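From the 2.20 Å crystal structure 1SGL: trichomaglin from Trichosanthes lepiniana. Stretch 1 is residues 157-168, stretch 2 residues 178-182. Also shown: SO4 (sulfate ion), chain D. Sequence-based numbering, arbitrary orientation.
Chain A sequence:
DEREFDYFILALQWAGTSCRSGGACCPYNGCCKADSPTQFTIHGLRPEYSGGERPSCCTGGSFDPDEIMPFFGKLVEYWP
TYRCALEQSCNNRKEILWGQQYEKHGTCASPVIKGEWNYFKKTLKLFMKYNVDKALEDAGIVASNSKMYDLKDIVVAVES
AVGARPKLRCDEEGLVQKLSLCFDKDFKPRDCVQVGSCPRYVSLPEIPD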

# COMPACT_ATOMS: atom_id res chain seq x y z
N ALA A 157 -8.94 -15.56 -2.42
CA ALA A 157 -8.94 -14.84 -3.68
C ALA A 157 -7.53 -14.32 -4.00
O ALA A 157 -7.03 -14.50 -5.11
CB ALA A 157 -9.94 -13.69 -3.63
N VAL A 158 -6.90 -13.69 -3.02
CA VAL A 158 -5.55 -13.15 -3.22
C VAL A 158 -4.52 -14.25 -3.44
O VAL A 158 -3.73 -14.17 -4.36
CB VAL A 158 -5.11 -12.27 -2.03
CG1 VAL A 158 -3.64 -11.89 -2.19
CG2 VAL A 158 -5.98 -11.04 -1.96
N GLU A 159 -4.54 -15.28 -2.59
CA GLU A 159 -3.59 -16.37 -2.75
C GLU A 159 -3.74 -17.05 -4.10
O GLU A 159 -2.74 -17.37 -4.75
CB GLU A 159 -3.76 -17.42 -1.66
CG GLU A 159 -3.41 -16.96 -0.27
CD GLU A 159 -3.74 -18.02 0.76
OE1 GLU A 159 -4.76 -18.71 0.57
OE2 GLU A 159 -3.01 -18.15 1.76
N SER A 160 -4.98 -17.30 -4.52
CA SER A 160 -5.22 -17.97 -5.79
C SER A 160 -4.73 -17.14 -6.96
O SER A 160 -4.23 -17.69 -7.94
CB SER A 160 -6.72 -18.25 -5.99
OG SER A 160 -7.17 -19.23 -5.07
N ALA A 161 -4.88 -15.82 -6.86
CA ALA A 161 -4.47 -14.94 -7.94
C ALA A 161 -2.99 -14.54 -7.94
O ALA A 161 -2.37 -14.46 -8.99
CB ALA A 161 -5.35 -13.68 -7.92
N VAL A 162 -2.43 -14.31 -6.76
CA VAL A 162 -1.04 -13.90 -6.63
C VAL A 162 -0.08 -15.07 -6.43
O VAL A 162 1.10 -14.99 -6.79
CB VAL A 162 -0.87 -12.91 -5.45
CG1 VAL A 162 0.59 -12.57 -5.23
CG2 VAL A 162 -1.67 -11.64 -5.73
N GLY A 163 -0.59 -16.15 -5.85
CA GLY A 163 0.25 -17.31 -5.61
C GLY A 163 0.96 -17.29 -4.26
O GLY A 163 1.88 -18.08 -4.04
N ALA A 164 0.56 -16.40 -3.36
CA ALA A 164 1.18 -16.31 -2.04
C ALA A 164 0.22 -15.69 -1.04
O ALA A 164 -0.63 -14.86 -1.40
CB ALA A 164 2.47 -15.48 -2.11
N ARG A 165 0.36 -16.08 0.22
CA ARG A 165 -0.49 -15.59 1.29
C ARG A 165 -0.23 -14.13 1.70
O ARG A 165 0.89 -13.77 2.04
CB ARG A 165 -0.34 -16.49 2.52
CG ARG A 165 -1.11 -16.00 3.74
CD ARG A 165 -1.04 -17.02 4.88
NE ARG A 165 0.32 -17.13 5.40
CZ ARG A 165 0.99 -18.28 5.52
NH1 ARG A 165 0.42 -19.42 5.16
NH2 ARG A 165 2.23 -18.27 5.98
N PRO A 166 -1.27 -13.28 1.69
CA PRO A 166 -1.08 -11.88 2.08
C PRO A 166 -1.28 -11.72 3.59
O PRO A 166 -1.66 -12.66 4.27
CB PRO A 166 -2.20 -11.17 1.33
CG PRO A 166 -3.33 -12.16 1.50
CD PRO A 166 -2.65 -13.51 1.22
N LYS A 167 -1.05 -10.52 4.08
CA LYS A 167 -1.22 -10.18 5.48
C LYS A 167 -2.33 -9.13 5.55
O LYS A 167 -2.22 -8.06 4.95
CB LYS A 167 0.10 -9.63 6.03
CG LYS A 167 0.05 -9.16 7.47
CD LYS A 167 1.44 -9.11 8.10
CE LYS A 167 2.41 -8.27 7.29
NZ LYS A 167 3.75 -8.13 7.95
N LEU A 168 -3.42 -9.43 6.25
CA LEU A 168 -4.53 -8.49 6.38
C LEU A 168 -4.55 -7.86 7.76
O LEU A 168 -4.24 -8.51 8.76
CB LEU A 168 -5.87 -9.19 6.15
CG LEU A 168 -6.46 -9.31 4.74
CD1 LEU A 168 -6.92 -7.94 4.27
CD2 LEU A 168 -5.44 -9.92 3.80
N LYS A 178 -5.58 -2.47 5.79
CA LYS A 178 -4.43 -2.70 4.94
C LYS A 178 -4.28 -4.15 4.51
O LYS A 178 -4.74 -5.07 5.19
CB LYS A 178 -3.17 -2.27 5.69
CG LYS A 178 -3.29 -0.92 6.37
CD LYS A 178 -2.26 -0.72 7.50
CE LYS A 178 -0.83 -0.61 6.97
NZ LYS A 178 -0.35 -1.87 6.37
N LEU A 179 -3.63 -4.34 3.38
CA LEU A 179 -3.37 -5.67 2.86
C LEU A 179 -1.95 -5.58 2.34
O LEU A 179 -1.63 -4.70 1.54
CB LEU A 179 -4.34 -6.02 1.73
CG LEU A 179 -4.20 -7.43 1.16
CD1 LEU A 179 -5.48 -7.84 0.44
CD2 LEU A 179 -3.00 -7.50 0.22
N SER A 180 -1.09 -6.47 2.82
CA SER A 180 0.30 -6.47 2.40
C SER A 180 0.71 -7.74 1.68
O SER A 180 0.24 -8.83 2.02
CB SER A 180 1.21 -6.28 3.62
OG SER A 180 0.86 -5.11 4.34
N LEU A 181 1.57 -7.59 0.68
CA LEU A 181 2.08 -8.73 -0.07
C LEU A 181 3.58 -8.79 0.20
O LEU A 181 4.24 -7.75 0.34
CB LEU A 181 1.83 -8.59 -1.58
CG LEU A 181 0.38 -8.55 -2.08
CD1 LEU A 181 0.37 -8.34 -3.59
CD2 LEU A 181 -0.34 -9.83 -1.72
N CYS A 182 4.12 -10.00 0.29
CA CYS A 182 5.54 -10.16 0.54
C CYS A 182 6.24 -10.70 -0.71
O CYS A 182 5.64 -11.45 -1.49
CB CYS A 182 5.72 -11.07 1.77
SG CYS A 182 4.98 -10.27 3.24
S SO4 D . 2.42 -4.66 8.17
O1 SO4 D . 2.26 -3.54 9.12
O2 SO4 D . 2.49 -4.13 6.79
O3 SO4 D . 1.26 -5.56 8.30
O4 SO4 D . 3.66 -5.40 8.48
O HOH W 1 2.44 -12.41 -0.08
O HOH W 2 -1.29 -5.53 6.18

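The helix that opens stretch 1 meets the strand of stretch 2 through one side only. Its axis comes within 11.5 Å of the strand axis, and the N-to-C directions differ by 31°, so side chains must fill the space between the two backbones. Val-158, with chi1 in t, makes closer contacts than Val-162. Its CA-to-CB bond points toward the strand, and its two methyls reach different leucines: CG2 lies 4.0 Å from CD1 of Leu-179, and CG1 lies 3.9 Å from CD2 of Leu-181. Ala-157, Glu-159, Ser-160 and Ala-161 make no contact with the strand. One turn on from Val-158, Val-162 repeats the t rotamer and the inward direction, but more loosely, its CG2 4.4 Å from Leu-181 CD1. The i to i+4 spacing that aligns the two valines is held by the backbone bond from Val-162 N to Val-158 O, 2.7 Å.

Gly-163 then ends the helical run with positive phi. At its backbone angles a CB would jam against the carbonyl oxygen of Val-162, so the turn itself calls for glycine, without any demand from the strand. The Arg-165 CA-to-CB bond points away, yet its carbonyl serves the contact: water 1 donates to Arg-165 O at 3.0 Å and accepts from Cys-182 N at 3.0 Å, joining the two backbones where no direct bond links them.

Pro-166 has no amide hydrogen to offer and contributes packing instead. Its CB sits 3.9 Å from CD2 of Leu-179 and 3.8 Å from CD2 of Leu-181, so the ring shares the same two leucines with Val-158.

At Lys-167 pairing becomes direct. Lys-167 and Ser-180 form an antiparallel hydrogen-bonded pair, with Lys-167 N donating to Ser-180 O at 3.0 Å and Ser-180 N donating to Lys-167 O at 2.9 Å, both nearly straight. Lys-167 O also receives a CA-H contact from Leu-179 CA at 3.4 Å. The side chains of the pair share a polar face, where Lys-167 NZ donates to sulfate O4 at 2.8 Å. Water 2 donates to Lys-167 O at 3.0 Å and lies 2.9 Å from Ser-180 OG, to which it is hydrogen-bonded, so solvent reinforces the pair.

Leu-168 turns to the other face and forms a non-hydrogen-bonded pair with Leu-179. The CA atoms are 4.7 Å apart, and Leu-168 CD2 packs 3.8 Å from Leu-179 CG. The rule is alternation: leucines meet on one face, while lysine and serine meet on the other beside water and sulfate.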